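Local coordinates for protein Sodium/sialic acid symporter SiaT (Proteus mirabilis, PDB 5NV9) that couples the inward sodium gradient to uptake of the sialic acid N-acetylneuraminic acid across the bacterial inner membrane, at residues Phe15-Ala20 against Val183-Leu188; Leu59-Phe64 against Tyr141-Ala146; Val160-Leu165 against Ala335-Ala340; Ile168-Gly173 against Ser343-Leu348. All blocks are in the same frame, centred on the assembly; numbering follows the deposited sequence.

Interaction 1: residues Phe15-Ala20 against Val183-Leu188; sequences FGYLAA and VIQGLL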
# COMPACT_ATOMS: atom_id res chain seq x y z
N PHE A 15 -20.91 -1.69 -12.48
CA PHE A 15 -21.91 -1.66 -11.40
C PHE A 15 -22.24 -3.01 -10.82
O PHE A 15 -22.61 -3.11 -9.66
CB PHE A 15 -23.16 -0.91 -11.83
CG PHE A 15 -23.01 0.58 -11.72
CD1 PHE A 15 -22.34 1.29 -12.68
CD2 PHE A 15 -23.50 1.25 -10.62
CE1 PHE A 15 -22.20 2.66 -12.58
CE2 PHE A 15 -23.36 2.61 -10.50
CZ PHE A 15 -22.70 3.32 -11.48
N GLY A 16 -22.09 -4.06 -11.62
CA GLY A 16 -22.10 -5.41 -11.08
C GLY A 16 -20.97 -5.65 -10.09
O GLY A 16 -21.17 -6.25 -9.01
N TYR A 17 -19.77 -5.24 -10.46
CA TYR A 17 -18.62 -5.36 -9.58
C TYR A 17 -18.85 -4.59 -8.24
O TYR A 17 -18.62 -5.11 -7.13
CB TYR A 17 -17.37 -4.77 -10.23
CG TYR A 17 -16.34 -4.25 -9.17
CD1 TYR A 17 -15.49 -5.14 -8.50
CD2 TYR A 17 -16.28 -2.94 -8.84
CE1 TYR A 17 -14.57 -4.69 -7.57
CE2 TYR A 17 -15.35 -2.47 -7.88
CZ TYR A 17 -14.51 -3.35 -7.23
OH TYR A 17 -13.61 -2.93 -6.28
N LEU A 18 -19.32 -3.36 -8.36
CA LEU A 18 -19.63 -2.53 -7.16
C LEU A 18 -20.71 -3.12 -6.25
O LEU A 18 -20.59 -3.08 -5.01
CB LEU A 18 -20.00 -1.12 -7.58
CG LEU A 18 -18.93 -0.29 -8.27
CD1 LEU A 18 -19.47 1.04 -8.80
CD2 LEU A 18 -17.80 0.01 -7.28
N ALA A 19 -21.77 -3.69 -6.85
CA ALA A 19 -22.82 -4.34 -6.12
C ALA A 19 -22.28 -5.58 -5.44
O ALA A 19 -22.70 -5.93 -4.35
CB ALA A 19 -23.95 -4.70 -7.07
N ALA A 20 -21.36 -6.29 -6.09
CA ALA A 20 -20.81 -7.50 -5.48
C ALA A 20 -19.98 -7.15 -4.22
O ALA A 20 -19.93 -7.93 -3.25
CB ALA A 20 -19.89 -8.20 -6.50
N VAL A 183 -9.73 -10.21 -1.63
CA VAL A 183 -9.41 -11.45 -2.33
C VAL A 183 -9.97 -11.37 -3.73
O VAL A 183 -9.29 -11.72 -4.72
CB VAL A 183 -9.96 -12.71 -1.61
CG1 VAL A 183 -9.84 -13.99 -2.44
CG2 VAL A 183 -9.30 -12.91 -0.26
N ILE A 184 -11.19 -10.86 -3.84
CA ILE A 184 -11.85 -10.76 -5.15
C ILE A 184 -11.11 -9.67 -5.94
O ILE A 184 -10.85 -9.82 -7.14
CB ILE A 184 -13.35 -10.37 -5.01
CG1 ILE A 184 -14.15 -11.46 -4.26
CG2 ILE A 184 -13.98 -10.07 -6.38
CD1 ILE A 184 -15.47 -10.95 -3.69
N GLN A 185 -10.82 -8.55 -5.26
CA GLN A 185 -10.21 -7.41 -5.95
C GLN A 185 -8.81 -7.73 -6.32
O GLN A 185 -8.39 -7.33 -7.38
CB GLN A 185 -10.26 -6.14 -5.11
CG GLN A 185 -11.68 -5.67 -4.86
CD GLN A 185 -11.81 -4.78 -3.69
OE1 GLN A 185 -11.03 -4.87 -2.72
NE2 GLN A 185 -12.73 -3.79 -3.81
N GLY A 186 -8.11 -8.46 -5.46
CA GLY A 186 -6.74 -8.91 -5.72
C GLY A 186 -6.60 -9.80 -6.95
O GLY A 186 -5.65 -9.69 -7.77
N LEU A 187 -7.56 -10.70 -7.08
CA LEU A 187 -7.52 -11.64 -8.17
C LEU A 187 -8.05 -10.96 -9.42
O LEU A 187 -7.60 -11.27 -10.49
CB LEU A 187 -8.29 -12.91 -7.82
CG LEU A 187 -7.70 -13.61 -6.61
CD1 LEU A 187 -8.62 -14.72 -6.17
CD2 LEU A 187 -6.32 -14.17 -6.89
N LEU A 188 -8.96 -10.01 -9.27
CA LEU A 188 -9.48 -9.26 -10.41
C LEU A 188 -8.43 -8.35 -11.05
O LEU A 188 -8.31 -8.31 -12.23
CB LEU A 188 -10.74 -8.43 -9.95
CG LEU A 188 -11.40 -7.57 -11.02
CD1 LEU A 188 -11.87 -8.46 -12.19
CD2 LEU A 188 -12.59 -6.78 -10.48
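Tyr17 and Gln185 are the residues whose backbones lie nearest across this contact of helix 8-29 with helix 155-203, yet their CA atoms are still 9.4 Å apart, so long side chains must bridge the gap. Tyr17 does most of the bridging. Its CG is anti to the backbone N (chi1 153°), and its CB bond already points at the other helix, so the ring extends across with the hydroxyl leading. Gln185 sets out to one side, but its extended chain brings the amide round to the rim of the ring. There Gln185 NE2 donates to Tyr17 OH over 2.8 Å, in a bent bond of 144°, with the oxygen tilted out of the amide plane. The CG of Gln185 follows the same hydroxyl at 3.6 Å. Both helices are transmembrane elements of the LeuT fold that this symporter adopts. The Gln185 side chain comes within about 5 Å of the Na3 sodium ion, beside the Na3 residues Asp182 and Ser342. A tyrosine suits this buried place because one oxygen can both accept and donate: while accepting from Gln185, Tyr17 OH also bonds to Gln341 OE1 of helix 328-361. Gln185 NE2 in turn makes a further, probable bond to Tyr169 OH, so that both of its hydrogens can find an oxygen. The apolar part of the ring is met by Leu188, one helical turn on, whose CD2 stands 3.9 Å from Tyr17 CD1 in an oblique approach. The Tyr17 side chain also touches Ala334 of helix 328-361.

Interaction 2: residues Leu59-Phe64 against Tyr141-Ala146; sequences LSSITF and YLTVLA. With NA (sodium ion), chain B; SLB (N-acetyl-beta-neuraminic acid), chain D.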
# COMPACT_ATOMS: atom_id res chain seq x y z
N LEU A 59 -0.85 -3.13 -3.26
CA LEU A 59 -0.90 -2.77 -4.68
C LEU A 59 -2.17 -2.01 -4.98
O LEU A 59 -3.24 -2.59 -5.01
CB LEU A 59 -0.89 -4.01 -5.57
CG LEU A 59 -0.47 -3.77 -7.03
CD1 LEU A 59 -0.01 -5.07 -7.69
CD2 LEU A 59 -1.58 -3.14 -7.82
N SER A 60 -2.00 -0.74 -5.31
CA SER A 60 -3.10 0.21 -5.47
C SER A 60 -3.11 0.76 -6.90
O SER A 60 -2.38 0.28 -7.78
CB SER A 60 -2.95 1.30 -4.43
OG SER A 60 -2.06 2.32 -4.82
N SER A 61 -3.91 1.78 -7.14
CA SER A 61 -3.86 2.46 -8.42
C SER A 61 -2.55 3.15 -8.72
O SER A 61 -2.27 3.46 -9.86
CB SER A 61 -5.01 3.45 -8.47
OG SER A 61 -4.80 4.42 -7.47
N ILE A 62 -1.72 3.36 -7.70
CA ILE A 62 -0.36 3.85 -7.85
C ILE A 62 0.47 2.86 -8.71
O ILE A 62 1.07 3.26 -9.71
CB ILE A 62 0.33 4.01 -6.46
CG1 ILE A 62 -0.27 5.17 -5.68
CG2 ILE A 62 1.84 4.21 -6.60
CD1 ILE A 62 0.13 5.18 -4.24
N THR A 63 0.51 1.59 -8.32
CA THR A 63 1.21 0.58 -9.11
C THR A 63 0.52 0.42 -10.47
O THR A 63 1.20 0.36 -11.52
CB THR A 63 1.25 -0.81 -8.38
OG1 THR A 63 2.28 -0.84 -7.38
CG2 THR A 63 1.45 -1.99 -9.37
N PHE A 64 -0.82 0.37 -10.45
CA PHE A 64 -1.58 -0.04 -11.65
C PHE A 64 -1.32 0.94 -12.79
O PHE A 64 -1.09 0.50 -13.93
CB PHE A 64 -3.08 -0.15 -11.36
CG PHE A 64 -3.85 -1.05 -12.33
CD1 PHE A 64 -4.05 -0.68 -13.66
CD2 PHE A 64 -4.41 -2.23 -11.89
CE1 PHE A 64 -4.75 -1.53 -14.54
CE2 PHE A 64 -5.15 -3.08 -12.76
CZ PHE A 64 -5.33 -2.73 -14.08
N TYR A 141 -7.42 10.27 -5.79
CA TYR A 141 -6.99 11.28 -6.75
C TYR A 141 -6.43 10.72 -8.03
O TYR A 141 -6.91 11.12 -9.09
CB TYR A 141 -5.99 12.24 -6.08
CG TYR A 141 -5.47 13.33 -7.01
CD1 TYR A 141 -6.32 14.28 -7.53
CD2 TYR A 141 -4.13 13.40 -7.35
CE1 TYR A 141 -5.86 15.27 -8.38
CE2 TYR A 141 -3.66 14.39 -8.20
CZ TYR A 141 -4.54 15.32 -8.71
OH TYR A 141 -4.09 16.32 -9.55
N LEU A 142 -5.44 9.80 -7.96
CA LEU A 142 -4.88 9.17 -9.15
C LEU A 142 -5.92 8.39 -9.97
O LEU A 142 -5.90 8.46 -11.17
CB LEU A 142 -3.78 8.17 -8.83
CG LEU A 142 -2.55 8.57 -8.09
CD1 LEU A 142 -1.59 7.38 -8.18
CD2 LEU A 142 -1.94 9.84 -8.65
N THR A 143 -6.80 7.65 -9.30
CA THR A 143 -7.81 6.87 -9.97
C THR A 143 -8.72 7.79 -10.78
O THR A 143 -9.05 7.50 -11.93
CB THR A 143 -8.61 6.04 -8.91
OG1 THR A 143 -7.70 5.35 -8.06
CG2 THR A 143 -9.59 5.07 -9.51
N VAL A 144 -9.14 8.88 -10.15
CA VAL A 144 -9.92 9.91 -10.82
C VAL A 144 -9.14 10.54 -12.00
O VAL A 144 -9.68 10.70 -13.09
CB VAL A 144 -10.38 11.03 -9.84
CG1 VAL A 144 -10.98 12.20 -10.61
CG2 VAL A 144 -11.40 10.50 -8.84
N LEU A 145 -7.87 10.87 -11.80
CA LEU A 145 -7.06 11.42 -12.87
C LEU A 145 -7.03 10.46 -14.03
O LEU A 145 -7.14 10.88 -15.16
CB LEU A 145 -5.62 11.71 -12.45
CG LEU A 145 -5.32 13.12 -11.95
CD1 LEU A 145 -3.93 13.17 -11.36
CD2 LEU A 145 -5.46 14.10 -13.09
N ALA A 146 -6.90 9.18 -13.74
CA ALA A 146 -6.83 8.19 -14.80
C ALA A 146 -8.12 8.02 -15.63
O ALA A 146 -8.05 7.82 -16.85
CB ALA A 146 -6.44 6.86 -14.20
NA NA B . -5.15 -2.31 -3.70
C1 SLB D . 1.15 0.75 -4.43
C2 SLB D . 2.46 0.28 -3.85
C3 SLB D . 3.53 1.29 -4.17
C4 SLB D . 4.95 0.79 -3.80
C5 SLB D . 5.14 -0.49 -4.61
C6 SLB D . 4.03 -1.51 -4.26
C7 SLB D . 4.12 -2.84 -5.03
C8 SLB D . 2.99 -3.77 -4.65
C9 SLB D . 3.17 -5.14 -5.29
C10 SLB D . 7.38 -1.29 -5.29
C11 SLB D . 8.49 -2.21 -4.88
N5 SLB D . 6.46 -1.09 -4.34
O1A SLB D . 0.82 0.34 -5.59
O1B SLB D . 0.45 1.59 -3.74
O2 SLB D . 2.36 0.09 -2.41
O4 SLB D . 5.97 1.77 -4.17
O6 SLB D . 2.75 -0.95 -4.54
O7 SLB D . 4.01 -2.62 -6.44
O8 SLB D . 2.92 -3.89 -3.24
O9 SLB D . 4.34 -5.84 -4.79
O10 SLB D . 7.29 -0.81 -6.44
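No ring stands between Ser61 and Ile62 on one side and Leu142 and Thr143 on the other; nearby, the Tyr141 ring has Leu145 CG over one face, offset to the rim, and the Phe64 ring stacks edge-to-face with Phe288. A further flat group, the carboxylate of the bound sialic acid, is gripped from the start of helix 61-73. Ser60 N donates almost straight (174°) to O1A of the sugar at 3.0 Å, and Ser60 OG donates to its O1B at 2.8 Å. Ser60 is also the N-cap residue, its OG accepting from Ile62 N at 3.1 Å, so a serine serves cap and ligand at once. A weak bond from Thr63 N to O1A and the positive end of the helix would add to the pull on the acid, and Arg135 also hydrogen-bonds to the sugar. O7 of the sugar donates to Thr63 OG1 at 2.7 Å. Leu59, where the previous helix ends, lends its O to the Na2 sodium ion at 2.3 Å.

Across the contact, Ile62 CG1 touches Leu142 CD1 at 3.6 Å, a methylene meeting a terminal methyl at a slant, while Ile62 CD1 lies beside the carboxylate. Ser61 OG comes 3.1 Å from Thr143 OG1. Both hydroxyls bond to Ile139 O; for Thr143, OG1 beside the backbone N (chi1 -50°) can reach that carbonyl one turn back. Small hydroxyl residues suit this close approach. The contact thus sets helix 61-73 against helix 118-151, with Thr143 also touching Ile162 of helix 155-203 and Ala340 of helix 328-361, and Phe64 packing on Ile336 and Ala339 of the latter.

Interaction 3: residues Val160-Leu165 against Ala335-Ala340; sequences VLISLL and AIFAAA. With NA (sodium ion), chain B.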
# COMPACT_ATOMS: atom_id res chain seq x y z
N VAL A 160 -17.67 9.47 -5.38
CA VAL A 160 -18.74 8.78 -4.67
C VAL A 160 -18.61 7.29 -4.95
O VAL A 160 -18.70 6.49 -4.03
CB VAL A 160 -20.12 9.21 -5.12
CG1 VAL A 160 -21.13 8.24 -4.58
CG2 VAL A 160 -20.45 10.60 -4.59
N LEU A 161 -18.44 6.94 -6.22
CA LEU A 161 -18.24 5.55 -6.64
C LEU A 161 -16.94 4.89 -6.14
O LEU A 161 -16.93 3.71 -5.72
CB LEU A 161 -18.29 5.46 -8.16
CG LEU A 161 -19.63 5.80 -8.84
CD1 LEU A 161 -19.46 5.49 -10.28
CD2 LEU A 161 -20.78 4.99 -8.28
N ILE A 162 -15.83 5.60 -6.20
CA ILE A 162 -14.56 5.02 -5.73
C ILE A 162 -14.49 4.94 -4.19
O ILE A 162 -14.15 3.89 -3.61
CB ILE A 162 -13.32 5.80 -6.23
CG1 ILE A 162 -13.21 5.74 -7.75
CG2 ILE A 162 -12.05 5.23 -5.64
CD1 ILE A 162 -12.42 6.88 -8.33
N SER A 163 -14.79 6.07 -3.55
CA SER A 163 -14.48 6.27 -2.15
C SER A 163 -15.70 6.02 -1.24
O SER A 163 -15.64 5.22 -0.29
CB SER A 163 -13.86 7.67 -1.95
OG SER A 163 -12.97 7.66 -0.84
N LEU A 164 -16.83 6.63 -1.55
CA LEU A 164 -17.96 6.55 -0.64
C LEU A 164 -18.47 5.11 -0.53
O LEU A 164 -18.69 4.58 0.55
CB LEU A 164 -19.06 7.52 -1.08
CG LEU A 164 -19.83 8.13 0.09
CD1 LEU A 164 -20.67 9.28 -0.45
CD2 LEU A 164 -20.68 7.11 0.84
N LEU A 165 -18.62 4.48 -1.66
CA LEU A 165 -19.03 3.10 -1.70
C LEU A 165 -18.07 2.17 -0.96
O LEU A 165 -18.51 1.25 -0.27
CB LEU A 165 -19.20 2.62 -3.16
CG LEU A 165 -20.47 3.10 -3.88
CD1 LEU A 165 -20.64 2.28 -5.15
CD2 LEU A 165 -21.72 3.02 -3.00
N ALA A 335 -11.34 -3.57 -12.57
CA ALA A 335 -10.06 -4.00 -11.99
C ALA A 335 -9.18 -2.83 -11.44
O ALA A 335 -8.49 -2.98 -10.48
CB ALA A 335 -9.27 -4.84 -13.00
N ILE A 336 -9.24 -1.68 -12.08
CA ILE A 336 -8.63 -0.46 -11.58
C ILE A 336 -9.36 0.03 -10.32
O ILE A 336 -8.73 0.38 -9.35
CB ILE A 336 -8.62 0.64 -12.67
CG1 ILE A 336 -7.69 0.24 -13.82
CG2 ILE A 336 -8.28 2.00 -12.08
CD1 ILE A 336 -7.76 1.18 -15.02
N PHE A 337 -10.67 0.08 -10.36
CA PHE A 337 -11.42 0.25 -9.13
C PHE A 337 -10.97 -0.77 -8.06
O PHE A 337 -10.79 -0.41 -6.90
CB PHE A 337 -12.90 0.11 -9.33
CG PHE A 337 -13.61 1.37 -9.76
CD1 PHE A 337 -13.36 1.94 -11.02
CD2 PHE A 337 -14.59 1.93 -8.95
CE1 PHE A 337 -14.06 3.06 -11.43
CE2 PHE A 337 -15.30 3.05 -9.37
CZ PHE A 337 -15.05 3.61 -10.61
N ALA A 338 -10.84 -2.03 -8.43
CA ALA A 338 -10.50 -3.03 -7.42
C ALA A 338 -9.08 -2.78 -6.82
O ALA A 338 -8.88 -3.03 -5.62
CB ALA A 338 -10.59 -4.43 -7.97
N ALA A 339 -8.11 -2.32 -7.64
CA ALA A 339 -6.77 -1.93 -7.12
C ALA A 339 -6.84 -0.77 -6.11
O ALA A 339 -6.20 -0.80 -5.05
CB ALA A 339 -5.80 -1.61 -8.25
N ALA A 340 -7.64 0.23 -6.43
CA ALA A 340 -7.84 1.39 -5.56
C ALA A 340 -8.56 1.01 -4.24
O ALA A 340 -8.04 1.28 -3.13
CB ALA A 340 -8.62 2.40 -6.32
NA NA B . -5.15 -2.31 -3.70
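Phe337 of helix 328-361 spans the gap to Leu161 and Ile162 of helix 155-203, and its side chain can be followed outward. From CA, the bond to CB runs to one side of the facing helix. CG stands beside the backbone N and anti to the carbonyl carbon (chi1 -86°), which carries the ring across. The far side of the ring makes the contact: CE2 is 3.8 Å from Ile162 CG1, which CZ also meets. Leu161 CB is 4.0 Å from the same CE2. The two partners use different sides of the aromatic. Ile162 CG1 lies over one face in a CH-pi contact, 4.2 Å from the centroid and 28° off the ring normal, whereas Leu161 CB sits at the edge, near the ring plane. Where the backbones come nearest, Ile162 and Phe337 have their CA atoms 6.6 Å apart.

Helix 155-203 has a wider pi-type turn here, with Leu165 N bonded to Val160 O, and Ile162 O receives Gln341 NE2 from the opposite helix. Tyr17 and Leu14 of helix 8-29 and Leu147 of helix 118-151 also pack on Phe337. Two residues on, Ala339 gives its carbonyl O to the Na2 sodium ion at 2.3 Å, a site completed by Ala56, Leu59, Ser342 and Ser343. Between the segments themselves no hydrogen bond forms. The attachment is therefore one of shape and dispersion, in which the flat ring takes the isoleucine methylene on its face and the leucine CB at its rim, while the same helix binds its two sodium ions through backbone and hydroxyl oxygens.

Interaction 4: residues Ile168-Gly173 against Ser343-Leu348; sequences IYTWMG and SISSSL. With NA (sodium ion), chain C; NA (sodium ion), chain B.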
# COMPACT_ATOMS: atom_id res chain seq x y z
N ILE A 168 -18.67 2.39 2.76
CA ILE A 168 -19.87 1.73 3.21
C ILE A 168 -19.63 0.25 3.45
O ILE A 168 -19.88 -0.24 4.56
CB ILE A 168 -21.04 2.01 2.25
CG1 ILE A 168 -21.48 3.47 2.46
CG2 ILE A 168 -22.21 1.08 2.57
CD1 ILE A 168 -22.32 4.00 1.34
N TYR A 169 -19.05 -0.45 2.48
CA TYR A 169 -18.79 -1.88 2.66
C TYR A 169 -17.73 -2.13 3.70
O TYR A 169 -17.80 -3.13 4.37
CB TYR A 169 -18.52 -2.65 1.34
CG TYR A 169 -17.13 -2.54 0.69
CD1 TYR A 169 -15.99 -3.09 1.28
CD2 TYR A 169 -16.99 -1.98 -0.56
CE1 TYR A 169 -14.74 -3.02 0.65
CE2 TYR A 169 -15.73 -1.88 -1.18
CZ TYR A 169 -14.60 -2.41 -0.58
OH TYR A 169 -13.36 -2.29 -1.23
N THR A 170 -16.75 -1.24 3.84
CA THR A 170 -15.68 -1.39 4.86
C THR A 170 -16.27 -1.24 6.27
O THR A 170 -16.11 -2.09 7.13
CB THR A 170 -14.53 -0.35 4.66
OG1 THR A 170 -13.90 -0.55 3.38
CG2 THR A 170 -13.46 -0.50 5.70
N TRP A 171 -17.05 -0.20 6.45
CA TRP A 171 -17.77 0.06 7.67
C TRP A 171 -18.64 -1.09 8.19
O TRP A 171 -18.55 -1.46 9.38
CB TRP A 171 -18.53 1.37 7.50
CG TRP A 171 -19.46 1.74 8.61
CD1 TRP A 171 -19.16 2.47 9.75
CD2 TRP A 171 -20.86 1.49 8.65
NE1 TRP A 171 -20.29 2.64 10.50
CE2 TRP A 171 -21.35 2.05 9.87
CE3 TRP A 171 -21.74 0.81 7.82
CZ2 TRP A 171 -22.70 1.96 10.25
CZ3 TRP A 171 -23.10 0.72 8.21
CH2 TRP A 171 -23.55 1.29 9.42
N MSE A 172 -19.44 -1.70 7.30
CA MSE A 172 -20.36 -2.79 7.62
C MSE A 172 -19.63 -4.04 7.87
O MSE A 172 -20.00 -4.82 8.73
CB MSE A 172 -21.24 -3.08 6.36
CG MSE A 172 -22.17 -1.90 6.08
SE MSE A 172 -23.69 -2.37 4.88
CE MSE A 172 -22.66 -3.13 3.34
N GLY A 173 -18.59 -4.28 7.08
CA GLY A 173 -17.99 -5.61 6.98
C GLY A 173 -16.87 -6.04 7.90
O GLY A 173 -16.58 -7.26 8.01
N SER A 343 -7.04 -1.13 -1.42
CA SER A 343 -6.03 -0.37 -0.62
C SER A 343 -6.71 0.62 0.31
O SER A 343 -6.35 0.73 1.50
CB SER A 343 -5.06 0.33 -1.60
OG SER A 343 -4.24 -0.66 -2.25
N ILE A 344 -7.75 1.30 -0.23
CA ILE A 344 -8.55 2.22 0.56
C ILE A 344 -9.26 1.51 1.78
O ILE A 344 -9.23 2.02 2.95
CB ILE A 344 -9.58 2.95 -0.26
CG1 ILE A 344 -8.89 3.89 -1.25
CG2 ILE A 344 -10.54 3.75 0.61
CD1 ILE A 344 -9.86 4.43 -2.27
N SER A 345 -9.82 0.35 1.53
CA SER A 345 -10.58 -0.31 2.56
C SER A 345 -9.63 -0.73 3.70
O SER A 345 -9.96 -0.57 4.89
CB SER A 345 -11.29 -1.49 1.99
OG SER A 345 -10.33 -2.49 1.62
N SER A 346 -8.47 -1.29 3.35
CA SER A 346 -7.50 -1.72 4.32
C SER A 346 -6.92 -0.58 5.14
O SER A 346 -6.62 -0.77 6.32
CB SER A 346 -6.30 -2.45 3.69
OG SER A 346 -6.70 -3.63 3.07
N SER A 347 -6.68 0.55 4.48
CA SER A 347 -6.14 1.72 5.14
C SER A 347 -7.19 2.29 6.12
O SER A 347 -6.83 2.68 7.25
CB SER A 347 -5.74 2.82 4.12
OG SER A 347 -4.48 2.60 3.48
N LEU A 348 -8.47 2.33 5.74
CA LEU A 348 -9.53 2.82 6.68
C LEU A 348 -9.72 1.93 7.92
O LEU A 348 -9.74 2.42 9.08
CB LEU A 348 -10.88 2.97 6.00
CG LEU A 348 -11.04 4.05 4.90
CD1 LEU A 348 -12.45 3.93 4.27
CD2 LEU A 348 -10.80 5.44 5.39
NA NA C . -8.39 -4.06 1.70
NA NA B . -5.15 -2.31 -3.70
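The Na3 sodium site of this LeuT-fold transporter is backed here by helix 155-203, whose Thr170 and Tyr169 press against Ser345 of helix 328-361. The short segments cross at -44°, their axes 9.7 Å apart at closest approach, and Thr170 and Ser345 are the nearest pair of backbones. Thr170 OG1 lies only 3.1 Å from Ser345 CB, a tight fit that a serine's slim CH2 permits. Thr170 has its OG1 beside the backbone N (chi1 -62°), where it bonds back to Cys166 O; its methyl CG2 passes 3.6 Å from Ser345 O and comes to 4.3 Å from Leu348 CB. Tyr169 arrives obliquely with OH 3.9 Å from Ser345 CB. Its CG is held between the backbone N and the carbonyl carbon (chi1 78°), and its hydroxyl is engaged by Gln185.

Beyond this packing stand the ligands. Ser345 OG binds the Na3 ion at 2.5 Å and Ser346 OG at 2.2 Å; Ser342 O and both carboxylate oxygens of Asp182 complete the site. Ser345 OG is also hydrogen-bonded to Gln341, and Ser346 OG to Thr57 OG1. On another side of the helix Ser343 OG reaches the Na2 ion at 2.4 Å, so this run of serines serves two cations. Serine is apt here because it brings an oxygen to an ion with little bulk. Since Thr170 and Tyr169 meet Ser345 chiefly at its CB, leaving OG to the metal and Gln341, the contact is a second-shell one, and the ion would probably polarise the serine hydroxyls it binds.

Overall arrangement
Starting at the N terminus, interaction 1 closes a long loop from helix 8-29 to helix 155-203, and interaction 2, between helices 61-73 and 118-151, is nested inside it. Interactions 3 and 4 open within that loop, at 160-165 and 168-173, but close beyond it on helix 328-361, so both cross interaction 1 and each other; interaction 2 precedes them in series. Helices 155-203 and 328-361 thus meet twice, the centres of interactions 3 and 4 lying 11 Å apart. Interactions 1 and 3 touch through Gln185 and Ala338, interactions 2 and 4 through Ser60 and Ser343. Interactions 2, 3 and 4 all supply ligands to the Na2 ion, tying the sialic acid pocket to the sodium-binding helix.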